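Local atomic coordinates of bacillaene synthase dehydratase PksH (Bacillus subtilis, PDB entry 3HP0), a protein that catalyses dehydration of the (S)-3-hydroxy-3-methylglutaryl group carried by PksL to a 3-methylglutaconyl group during synthesis of the antibiotic bacillaene. Residues Asp33-Ile36 and Glu37-Gln41; Glu87-Tyr90 and Asp91-Lys95; Ala208-Lys211 and Gln212-Ser216. One frame throughout, in Å; residues are numbered along the deposited sequence.

Contact 1. Residues Asp33-Ile36 and Glu37-Gln41; sequences DTLI and EECLQ
Glu38 N, Cys39 N and Leu40 N each donate to the carbonyl four residues back, on Thr34, Leu35 and Ile36, in the opening turns of helix 34-48. The bond from Glu38 N to Thr34 O is 2.9 Å long and nearly straight, at 167°. On the apolar side Ile36 and Leu40 lie side by side and point the same way, with Ile36 CG2 3.8 Å from Leu40 CD1. Leu40 CG also sits against the backbone, 3.1 Å from Ile36 O. One residue earlier, Leu35 CD2 meets Cys39 SG at 4.0 Å. Cys39 SG is anti to its own carbonyl carbon (chi1 -72°), which turns the sulfur back over the preceding turn. Thr34 CG2 is 3.1 Å from Glu38 OE2. Glu38 is buried, and its carboxylate oxygens accept hydrogen bonds from Gln7 N and Thr8 N, pinning the helix to the N-terminal chain next to strand 9-14. Leu35 and Cys39 also touch Phe22 of strand 17-22. Spacing of four residues puts one helix face on the sheet and another on helix 87-98, as expected for the helix of a beta-alpha-beta unit, here strand 17-22, helix 34-48 and strand 53-57 of the crotonase fold.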
loop_
_atom_site.group_PDB
_atom_site.type_symbol
_atom_site.label_atom_id
_atom_site.label_comp_id
_atom_site.label_asym_id
_atom_site.label_seq_id
_atom_site.Cartn_x
_atom_site.Cartn_y
_atom_site.Cartn_z
ATOM N N ASP A 33 7.376 -11.660 0.686
ATOM C CA ASP A 33 7.097 -11.843 2.111
ATOM C C ASP A 33 8.268 -11.335 2.938
ATOM O O ASP A 33 8.141 -11.130 4.143
ATOM C CB ASP A 33 6.818 -13.315 2.429
ATOM C CG ASP A 33 5.670 -13.876 1.605
ATOM O OD1 ASP A 33 5.911 -14.250 0.435
ATOM O OD2 ASP A 33 4.529 -13.930 2.121
ATOM N N THR A 34 9.408 -11.128 2.286
ATOM C CA THR A 34 10.593 -10.623 2.973
ATOM C C THR A 34 10.432 -9.110 3.148
ATOM O O THR A 34 10.784 -8.538 4.187
ATOM C CB THR A 34 11.876 -10.907 2.148
ATOM O OG1 THR A 34 11.957 -12.307 1.863
ATOM C CG2 THR A 34 13.128 -10.482 2.908
ATOM N N LEU A 35 9.889 -8.479 2.111
ATOM C CA LEU A 35 9.653 -7.041 2.099
ATOM C C LEU A 35 8.802 -6.594 3.285
ATOM O O LEU A 35 9.057 -5.546 3.874
ATOM C CB LEU A 35 8.972 -6.637 0.784
ATOM C CG LEU A 35 8.637 -5.157 0.568
ATOM C CD1 LEU A 35 8.608 -4.845 -0.911
ATOM C CD2 LEU A 35 7.304 -4.833 1.201
ATOM N N ILE A 36 7.793 -7.388 3.632
ATOM C CA ILE A 36 6.911 -7.068 4.753
ATOM C C ILE A 36 7.661 -7.089 6.078
ATOM O O ILE A 36 7.473 -6.217 6.933
ATOM C CB ILE A 36 5.751 -8.071 4.843
ATOM C CG1 ILE A 36 4.873 -7.959 3.599
ATOM C CG2 ILE A 36 4.938 -7.816 6.103
ATOM C CD1 ILE A 36 3.726 -8.944 3.576
ATOM N N GLU A 37 8.504 -8.100 6.242
ATOM C CA GLU A 37 9.293 -8.260 7.453
ATOM C C GLU A 37 10.301 -7.121 7.617
ATOM O O GLU A 37 10.440 -6.559 8.702
ATOM C CB GLU A 37 10.014 -9.618 7.426
ATOM C CG GLU A 37 10.908 -9.897 8.632
ATOM C CD GLU A 37 10.201 -9.678 9.963
ATOM O OE1 GLU A 37 9.830 -8.522 10.266
ATOM O OE2 GLU A 37 10.013 -10.659 10.711
ATOM N N GLU A 38 10.996 -6.776 6.540
ATOM C CA GLU A 38 11.980 -5.700 6.583
ATOM C C GLU A 38 11.355 -4.359 6.968
ATOM O O GLU A 38 11.974 -3.557 7.665
ATOM C CB GLU A 38 12.679 -5.577 5.228
ATOM C CG GLU A 38 13.706 -6.664 4.975
ATOM C CD GLU A 38 14.230 -6.649 3.550
ATOM O OE1 GLU A 38 14.365 -5.546 2.977
ATOM O OE2 GLU A 38 14.520 -7.737 3.005
ATOM N N CYS A 39 10.129 -4.122 6.508
ATOM C CA CYS A 39 9.412 -2.886 6.806
ATOM C C CYS A 39 9.006 -2.837 8.272
ATOM O O CYS A 39 9.216 -1.829 8.951
ATOM C CB CYS A 39 8.163 -2.764 5.930
ATOM S SG CYS A 39 8.488 -2.400 4.189
ATOM N N LEU A 40 8.422 -3.924 8.761
ATOM C CA LEU A 40 8.004 -3.987 10.156
ATOM C C LEU A 40 9.213 -3.740 11.043
ATOM O O LEU A 40 9.116 -3.121 12.100
ATOM C CB LEU A 40 7.406 -5.357 10.455
ATOM C CG LEU A 40 6.127 -5.620 9.663
ATOM C CD1 LEU A 40 5.709 -7.071 9.799
ATOM C CD2 LEU A 40 5.039 -4.691 10.173
ATOM N N GLN A 41 10.355 -4.226 10.578
ATOM C CA GLN A 41 11.623 -4.094 11.275
ATOM C C GLN A 41 12.112 -2.646 11.275
ATOM O O GLN A 41 12.654 -2.161 12.269
ATOM C CB GLN A 41 12.650 -4.988 10.592
ATOM C CG GLN A 41 14.018 -4.955 11.207
ATOM C CD GLN A 41 15.029 -5.699 10.361
ATOM O OE1 GLN A 41 14.804 -6.847 9.969
ATOM N NE2 GLN A 41 16.150 -5.049 10.075
#

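Contact 2. Residues Glu87-Tyr90 and Asp91-Lys95; sequences EPLY and DLWMK
Leu89 lies against the indole of Trp93 one turn further along helix 87-98, an i to i+4 CH-pi contact in an alpha helix of the crotonase fold. The CB of Leu89 starts out away from the later turn. CG, anti to the backbone N (chi1 179°), then brings the branch back over the indole. Leu89 CG stands over one face of the Trp93 six-membered ring, 3.9 Å from its centroid and 14° off the ring normal. Both methyls lie near CZ2 of Trp93; Leu89 CD1 also meets CE2, and Leu89 CD2 reaches Trp93 CH2 at 3.6 Å. On the same face, nearer CG of the indole, lies Leu89 O, which also accepts the backbone N-H of Trp93. Phe118 adds an edge-to-face ring contact to Trp93.

Tyr90 and Met94, a selenomethionine, form a second pair. Met94 CG is 3.8 Å from Tyr90 CD2. Its selenium stands at the ring edge, 5.0 Å from the centroid, a Met-aromatic contact. Tyr90 OH is hydrogen-bonded to Val221 O, which ties the far end of the ring to helix 220-235.

Glu87 and Asp91 make the third pair, on a more open side. Their carboxylates bring like charges together, yet both form salt bridges to Lys225 NZ, which probably offsets the repulsion. Each of the three pairs is also joined by a backbone hydrogen bond, nearly straight from Asp91 N to Glu87 O. The carboxylate planes of Glu87 and Asp91 are turned 48° apart, and Glu87 OE2 lies 3.5 Å from Asp91 OD2.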
loop_
_atom_site.group_PDB
_atom_site.type_symbol
_atom_site.label_atom_id
_atom_site.label_comp_id
_atom_site.label_asym_id
_atom_site.label_seq_id
_atom_site.Cartn_x
_atom_site.Cartn_y
_atom_site.Cartn_z
ATOM N N GLU A 87 -1.921 -11.416 6.839
ATOM C CA GLU A 87 -1.974 -10.720 8.115
ATOM C C GLU A 87 -0.770 -9.808 8.304
ATOM O O GLU A 87 -0.915 -8.675 8.748
ATOM C CB GLU A 87 -2.072 -11.718 9.270
ATOM C CG GLU A 87 -1.838 -11.112 10.651
ATOM C CD GLU A 87 -2.618 -11.824 11.745
ATOM O OE1 GLU A 87 -2.963 -13.009 11.552
ATOM O OE2 GLU A 87 -2.881 -11.200 12.797
ATOM N N PRO A 88 0.439 -10.291 7.977
ATOM C CA PRO A 88 1.606 -9.421 8.146
ATOM C C PRO A 88 1.470 -8.131 7.323
ATOM O O PRO A 88 1.732 -7.029 7.816
ATOM C CB PRO A 88 2.757 -10.307 7.672
ATOM C CG PRO A 88 2.306 -11.668 8.090
ATOM C CD PRO A 88 0.856 -11.669 7.667
ATOM N N LEU A 89 1.056 -8.274 6.067
ATOM C CA LEU A 89 0.876 -7.124 5.192
ATOM C C LEU A 89 -0.195 -6.181 5.755
ATOM O O LEU A 89 -0.008 -4.962 5.801
ATOM C CB LEU A 89 0.457 -7.585 3.792
ATOM C CG LEU A 89 0.218 -6.468 2.773
ATOM C CD1 LEU A 89 1.527 -5.734 2.514
ATOM C CD2 LEU A 89 -0.328 -7.044 1.471
ATOM N N TYR A 90 -1.317 -6.752 6.183
ATOM C CA TYR A 90 -2.407 -5.950 6.722
ATOM C C TYR A 90 -1.969 -5.180 7.958
ATOM O O TYR A 90 -2.253 -3.989 8.081
ATOM C CB TYR A 90 -3.600 -6.832 7.069
ATOM C CG TYR A 90 -4.917 -6.085 7.154
ATOM C CD1 TYR A 90 -5.783 -6.034 6.054
ATOM C CD2 TYR A 90 -5.312 -5.450 8.338
ATOM C CE1 TYR A 90 -7.001 -5.388 6.133
ATOM C CE2 TYR A 90 -6.541 -4.789 8.424
ATOM C CZ TYR A 90 -7.382 -4.769 7.322
ATOM O OH TYR A 90 -8.621 -4.176 7.411
ATOM N N ASP A 91 -1.268 -5.857 8.866
ATOM C CA ASP A 91 -0.791 -5.222 10.093
ATOM C C ASP A 91 0.234 -4.141 9.815
ATOM O O ASP A 91 0.316 -3.160 10.547
ATOM C CB ASP A 91 -0.211 -6.261 11.050
ATOM C CG ASP A 91 -1.284 -7.115 11.674
ATOM O OD1 ASP A 91 -2.332 -6.548 12.050
ATOM O OD2 ASP A 91 -1.086 -8.341 11.789
ATOM N N LEU A 92 1.013 -4.332 8.757
ATOM C CA LEU A 92 2.008 -3.351 8.345
ATOM C C LEU A 92 1.265 -2.079 7.926
ATOM O O LEU A 92 1.577 -0.977 8.392
ATOM C CB LEU A 92 2.806 -3.893 7.168
ATOM C CG LEU A 92 3.733 -2.946 6.408
ATOM C CD1 LEU A 92 4.703 -2.258 7.356
ATOM C CD2 LEU A 92 4.471 -3.750 5.353
ATOM N N TRP A 93 0.266 -2.233 7.064
ATOM C CA TRP A 93 -0.499 -1.083 6.615
ATOM C C TRP A 93 -1.184 -0.427 7.804
ATOM O O TRP A 93 -1.345 0.793 7.835
ATOM C CB TRP A 93 -1.532 -1.494 5.566
ATOM C CG TRP A 93 -0.916 -1.864 4.239
ATOM C CD1 TRP A 93 0.327 -1.521 3.791
ATOM C CD2 TRP A 93 -1.528 -2.615 3.187
ATOM N NE1 TRP A 93 0.529 -2.012 2.525
ATOM C CE2 TRP A 93 -0.594 -2.689 2.129
ATOM C CE3 TRP A 93 -2.774 -3.239 3.035
ATOM C CZ2 TRP A 93 -0.867 -3.362 0.929
ATOM C CZ3 TRP A 93 -3.047 -3.909 1.846
ATOM C CH2 TRP A 93 -2.097 -3.964 0.809
HETATM N N MSE A 94 -1.572 -1.236 8.789
HETATM C CA MSE A 94 -2.219 -0.700 9.988
HETATM C C MSE A 94 -1.213 0.099 10.807
HETATM O O MSE A 94 -1.538 1.140 11.368
HETATM C CB MSE A 94 -2.784 -1.819 10.858
HETATM C CG MSE A 94 -3.990 -2.522 10.275
HETATM SE SE MSE A 94 -5.054 -3.384 11.665
HETATM C CE MSE A 94 -6.150 -1.858 12.149
ATOM N N LYS A 95 0.016 -0.397 10.860
ATOM C CA LYS A 95 1.087 0.245 11.613
ATOM C C LYS A 95 1.316 1.652 11.045
ATOM O O LYS A 95 1.460 2.626 11.793
ATOM C CB LYS A 95 2.369 -0.586 11.491
ATOM C CG LYS A 95 3.333 -0.483 12.658
ATOM C CD LYS A 95 2.780 -1.217 13.872
ATOM C CE LYS A 95 3.895 -1.661 14.821
ATOM N NZ LYS A 95 3.386 -2.512 15.951
#

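Contact 3. Residues Ala208-Lys211 and Gln212-Ser216; sequences AHYK and QFMSS
Helix 204-217 carries this contact on the protein surface, away from the active-site residues, and its main side-chain pair is Tyr210 with Met214. Met214 is a selenomethionine. Its chain crosses the outer end of the tyrosine, with CG 3.4 Å from Tyr210 CZ. The selenium is 5.1 Å from the ring centroid and 57° off the ring normal, an oblique Met-aromatic contact. Met214 CG is anti to the carbonyl carbon (chi1 -74°), and further bends at the next two torsions lead CE to the tyrosine hydroxyl.

The i to i+4 pattern is that of a regular alpha helix. Gln212 N, Phe213 N, Met214 N and Ser215 N donate to the carbonyls of Ala208, His209, Tyr210 and Lys211. The bond from Ser215 N to Lys211 O is 2.9 Å long.

His209 and Gln212 point the same way, their ring and amide planes 83° apart, and a water joins them. It lies in the plane of the imidazole at its edge, 3.1 Å from His209 ND1, and donates to Gln212 OE1. The same water makes a weak bond to His209 O.

A second water donates to Lys211 O at 2.7 Å and accepts from Ser215 OG at 3.3 Å. Lys211 O is thus gripped by this water and by the N-H of Ser215. The lysine is the buried member of the group. Its bent chain takes NZ to a salt bridge with Asp123 and a hydrogen bond to Tyr101 O.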
loop_
_atom_site.group_PDB
_atom_site.type_symbol
_atom_site.label_atom_id
_atom_site.label_comp_id
_atom_site.label_asym_id
_atom_site.label_seq_id
_atom_site.Cartn_x
_atom_site.Cartn_y
_atom_site.Cartn_z
ATOM N N ALA A 208 2.107 11.015 18.222
ATOM C CA ALA A 208 1.695 9.706 18.711
ATOM C C ALA A 208 0.353 9.773 19.450
ATOM O O ALA A 208 -0.539 8.966 19.192
ATOM C CB ALA A 208 2.787 9.117 19.620
ATOM N N HIS A 209 0.205 10.737 20.355
ATOM C CA HIS A 209 -1.041 10.881 21.098
ATOM C C HIS A 209 -2.176 11.281 20.166
ATOM O O HIS A 209 -3.306 10.854 20.354
ATOM C CB HIS A 209 -0.905 11.938 22.191
ATOM C CG HIS A 209 -0.117 11.483 23.379
ATOM N ND1 HIS A 209 -0.510 10.428 24.175
ATOM C CD2 HIS A 209 1.028 11.962 23.925
ATOM C CE1 HIS A 209 0.357 10.278 25.161
ATOM N NE2 HIS A 209 1.298 11.195 25.032
ATOM N N TYR A 210 -1.875 12.106 19.168
ATOM C CA TYR A 210 -2.894 12.536 18.226
ATOM C C TYR A 210 -3.346 11.353 17.374
ATOM O O TYR A 210 -4.550 11.136 17.196
ATOM C CB TYR A 210 -2.379 13.675 17.324
ATOM C CG TYR A 210 -3.272 13.885 16.122
ATOM C CD1 TYR A 210 -4.609 14.254 16.282
ATOM C CD2 TYR A 210 -2.829 13.570 14.842
ATOM C CE1 TYR A 210 -5.484 14.289 15.208
ATOM C CE2 TYR A 210 -3.702 13.601 13.749
ATOM C CZ TYR A 210 -5.025 13.954 13.946
ATOM O OH TYR A 210 -5.900 13.934 12.893
ATOM N N LYS A 211 -2.394 10.574 16.859
ATOM C CA LYS A 211 -2.770 9.421 16.050
ATOM C C LYS A 211 -3.504 8.374 16.886
ATOM O O LYS A 211 -4.442 7.749 16.396
ATOM C CB LYS A 211 -1.553 8.807 15.335
ATOM C CG LYS A 211 -0.846 9.807 14.404
ATOM C CD LYS A 211 -0.496 9.238 13.043
ATOM C CE LYS A 211 0.459 8.064 13.146
ATOM N NZ LYS A 211 0.696 7.358 11.859
ATOM N N GLN A 212 -3.110 8.188 18.147
ATOM C CA GLN A 212 -3.807 7.208 18.976
ATOM C C GLN A 212 -5.260 7.620 19.115
ATOM O O GLN A 212 -6.160 6.794 19.015
ATOM C CB GLN A 212 -3.164 7.070 20.363
ATOM C CG GLN A 212 -1.740 6.539 20.301
ATOM C CD GLN A 212 -1.122 6.332 21.677
ATOM O OE1 GLN A 212 -1.621 6.856 22.685
ATOM N NE2 GLN A 212 -0.023 5.573 21.727
ATOM N N PHE A 213 -5.488 8.908 19.326
ATOM C CA PHE A 213 -6.845 9.432 19.452
ATOM C C PHE A 213 -7.687 9.159 18.180
ATOM O O PHE A 213 -8.828 8.699 18.275
ATOM C CB PHE A 213 -6.781 10.935 19.727
ATOM C CG PHE A 213 -8.107 11.618 19.655
ATOM C CD1 PHE A 213 -9.022 11.485 20.687
ATOM C CD2 PHE A 213 -8.457 12.369 18.534
ATOM C CE1 PHE A 213 -10.270 12.086 20.614
ATOM C CE2 PHE A 213 -9.692 12.968 18.451
ATOM C CZ PHE A 213 -10.607 12.829 19.495
HETATM N N MSE A 214 -7.129 9.450 17.002
HETATM C CA MSE A 214 -7.849 9.208 15.744
HETATM C C MSE A 214 -8.152 7.708 15.611
HETATM O O MSE A 214 -9.218 7.326 15.137
HETATM C CB MSE A 214 -7.032 9.681 14.516
HETATM C CG MSE A 214 -6.974 11.188 14.339
HETATM SE SE MSE A 214 -8.741 12.023 14.081
HETATM C CE MSE A 214 -8.584 12.451 12.160
ATOM N N SER A 215 -7.212 6.862 16.031
ATOM C CA SER A 215 -7.420 5.421 15.972
ATOM C C SER A 215 -8.582 4.967 16.846
ATOM O O SER A 215 -9.403 4.173 16.407
ATOM C CB SER A 215 -6.166 4.667 16.414
ATOM O OG SER A 215 -5.267 4.519 15.335
ATOM N N SER A 216 -8.652 5.460 18.081
ATOM C CA SER A 216 -9.726 5.039 18.976
ATOM C C SER A 216 -11.084 5.533 18.480
ATOM O O SER A 216 -12.113 4.906 18.712
ATOM C CB SER A 216 -9.470 5.533 20.404
ATOM O OG SER A 216 -9.714 6.918 20.515
HETATM O O HOH W 1 -3.274 9.351 23.413
HETATM O O HOH W 2 -4.144 7.192 13.761
#

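From the N terminus, contact 1 comes first, on helix 34-48. Contact 2 follows on helix 87-98 and contact 3 on helix 204-217. They lie in series; none nests within or crosses another. Each closes just a helical turn. Contacts 1 and 2 touch, with centres about 10 Å apart: Ile36 packs on Pro88 and Leu89, while Cys39 and Leu40 meet Leu92. This joins helix 87-98 to the helix of the beta-alpha-beta unit of strands 17-22 and 53-57. Contact 3 touches neither; its nearest atoms are about 5 Å from those of contact 2 and about 13 Å from those of contact 1. Its helix is fastened to the chain between helix 87-98 and strand 124-127.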